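Local coordinates for protein Gp26 (Listeria phage P40, PDB 4JZ5) that probably hydrolyses glycosidic bonds of Listeria peptidoglycan as the glycosyl hydrolase family 25 catalytic domain of a phage endolysin, at residues 126-131 with 157-162. Numbering follows the deposited sequence.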
loop_
_atom_site.group_PDB
_atom_site.type_symbol
_atom_site.label_atom_id
_atom_site.label_comp_id
_atom_site.label_asym_id
_atom_site.label_seq_id
_atom_site.Cartn_x
_atom_site.Cartn_y
_atom_site.Cartn_z
ATOM N N GLY A 126 20.508 9.254 -10.631
ATOM C CA GLY A 126 20.016 9.836 -9.404
ATOM C C GLY A 126 19.924 8.874 -8.242
ATOM O O GLY A 126 20.342 7.717 -8.333
ATOM N N ASN A 127 19.395 9.390 -7.135
ATOM C CA ASN A 127 19.447 8.709 -5.844
ATOM C C ASN A 127 18.045 8.259 -5.426
ATOM O O ASN A 127 17.087 9.031 -5.501
ATOM C CB ASN A 127 20.085 9.685 -4.839
ATOM C CG ASN A 127 20.024 9.208 -3.413
ATOM O OD1 ASN A 127 19.112 9.595 -2.669
ATOM N ND2 ASN A 127 20.989 8.391 -3.005
ATOM N N VAL A 128 17.904 7.002 -5.000
ATOM C CA VAL A 128 16.603 6.456 -4.664
ATOM C C VAL A 128 15.925 7.243 -3.534
ATOM O O VAL A 128 14.737 7.536 -3.637
ATOM C CB VAL A 128 16.708 4.951 -4.340
ATOM C CG1 VAL A 128 15.467 4.455 -3.612
ATOM C CG2 VAL A 128 16.945 4.156 -5.629
ATOM N N VAL A 129 16.647 7.538 -2.461
ATOM C CA VAL A 129 16.057 8.310 -1.374
ATOM C C VAL A 129 15.488 9.625 -1.879
ATOM O O VAL A 129 14.340 9.972 -1.587
ATOM C CB VAL A 129 17.074 8.538 -0.252
ATOM C CG1 VAL A 129 16.626 9.652 0.704
ATOM C CG2 VAL A 129 17.339 7.248 0.495
ATOM N N ASN A 130 16.283 10.358 -2.644
ATOM C CA ASN A 130 15.847 11.670 -3.067
ATOM C C ASN A 130 14.620 11.587 -3.969
ATOM O O ASN A 130 13.699 12.399 -3.839
ATOM C CB ASN A 130 16.961 12.419 -3.786
ATOM C CG ASN A 130 18.067 12.886 -2.853
ATOM O OD1 ASN A 130 17.946 12.831 -1.628
ATOM N ND2 ASN A 130 19.158 13.346 -3.441
ATOM N N GLU A 131 14.585 10.607 -4.874
ATOM C CA GLU A 131 13.461 10.517 -5.788
ATOM C C GLU A 131 12.203 10.032 -5.071
ATOM O O GLU A 131 11.117 10.536 -5.339
ATOM C CB GLU A 131 13.810 9.657 -6.997
ATOM C CG GLU A 131 14.904 10.281 -7.873
ATOM C CD GLU A 131 14.515 11.630 -8.426
ATOM O OE1 GLU A 131 13.380 11.796 -8.887
ATOM O OE2 GLU A 131 15.366 12.536 -8.386
ATOM N N LYS A 157 16.818 -1.622 3.466
ATOM C CA LYS A 157 18.122 -1.393 4.064
ATOM C C LYS A 157 19.155 -0.987 3.023
ATOM O O LYS A 157 19.932 -0.048 3.234
ATOM C CB LYS A 157 18.597 -2.658 4.780
ATOM C CG LYS A 157 17.819 -2.971 6.050
ATOM C CD LYS A 157 18.420 -4.115 6.841
ATOM C CE LYS A 157 18.321 -5.434 6.107
ATOM N NZ LYS A 157 18.737 -6.576 6.975
ATOM N N THR A 158 19.191 -1.708 1.907
ATOM C CA THR A 158 20.257 -1.510 0.931
ATOM C C THR A 158 20.057 -0.311 0.014
ATOM O O THR A 158 20.948 0.001 -0.776
ATOM C CB THR A 158 20.485 -2.770 0.074
ATOM O OG1 THR A 158 19.309 -3.048 -0.698
ATOM C CG2 THR A 158 20.860 -3.964 0.951
ATOM N N HIS A 159 18.921 0.374 0.131
ATOM C CA HIS A 159 18.698 1.620 -0.595
ATOM C C HIS A 159 18.518 2.818 0.316
ATOM O O HIS A 159 18.121 3.893 -0.140
ATOM C CB HIS A 159 17.535 1.480 -1.567
ATOM C CG HIS A 159 17.810 0.499 -2.658
ATOM N ND1 HIS A 159 17.742 -0.862 -2.464
ATOM C CD2 HIS A 159 18.247 0.677 -3.929
ATOM C CE1 HIS A 159 18.092 -1.481 -3.580
ATOM N NE2 HIS A 159 18.391 -0.567 -4.488
ATOM N N ASP A 160 18.835 2.648 1.595
ATOM C CA ASP A 160 18.827 3.752 2.561
ATOM C C ASP A 160 17.444 4.329 2.779
ATOM O O ASP A 160 17.330 5.512 3.082
ATOM C CB ASP A 160 19.726 4.911 2.098
ATOM C CG ASP A 160 21.170 4.696 2.391
ATOM O OD1 ASP A 160 21.509 3.735 3.107
ATOM O OD2 ASP A 160 21.967 5.527 1.914
ATOM N N LEU A 161 16.399 3.524 2.659
ATOM C CA LEU A 161 15.059 4.082 2.759
ATOM C C LEU A 161 14.734 4.677 4.130
ATOM O O LEU A 161 13.797 5.458 4.237
ATOM C CB LEU A 161 13.990 3.059 2.339
ATOM C CG LEU A 161 14.057 2.597 0.875
ATOM C CD1 LEU A 161 12.818 1.772 0.543
ATOM C CD2 LEU A 161 14.218 3.751 -0.104
ATOM N N ASP A 162 15.508 4.354 5.169
ATOM C CA ASP A 162 15.350 5.034 6.453
ATOM C C ASP A 162 15.483 6.555 6.316
ATOM O O ASP A 162 14.963 7.305 7.152
ATOM C CB ASP A 162 16.370 4.535 7.484
ATOM C CG ASP A 162 15.995 3.194 8.090
ATOM O OD1 ASP A 162 14.837 2.779 7.959
ATOM O OD2 ASP A 162 16.875 2.580 8.745
HETATM O O HOH W 1 20.808 7.263 -0.203
HETATM O O HOH W 2 19.238 5.722 -1.950
#
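Val128 and Val129, in the first turn of helix 128-143, pack against His159, Asp160 and Leu161, where a Schellman motif ends helix 153-158. In this family 25 beta/alpha-barrel domain the contact joins the start of one helix to the end of the next, on either side of strand 147-152 in the chain. The tight part is mostly methyl groups, but its closest point is a methyl on a carbonyl oxygen: Val129 CG2, anti to its own carbonyl carbon, lies 3.1 Å from Asp160 O and 3.7 Å from Asp160 CB, close against the Schellman turn. Val128 sends CG1 to Leu161 CD2, 3.8 Å away. Leu161 suits the buried side because it covers Leu149 and Ala151 of that strand; Val128 suits the partly exposed edge, its other methyl, CG2, approaching His159 CD2 obliquely at 4.1 Å. The His159 ring is held by its ND1 hydrogen bond to Phe155 O and by stacking with the Phe155 ring. Asp160, the C-prime residue, has left-handed helical angles (phi 64°), which Asp, lacking a beta branch, tolerates; its N bonds weakly to Lys157 O, while Leu161 N reaches Trp156 O.

The outer side is looser and bridged by water. Asn127 suits the N-cap because its short amide can do two jobs: OD1 caps the first turn by accepting from Asn130 N at 2.9 Å, an amide with no carbonyl of a preceding helical turn to bond, while ND2 donates to a water that in turn donates to the solvent-side carboxylate of Asp160 at OD2. A second water accepts from Val129 N, an amide of the first helical turn, and donates to His159 O at 2.8 Å.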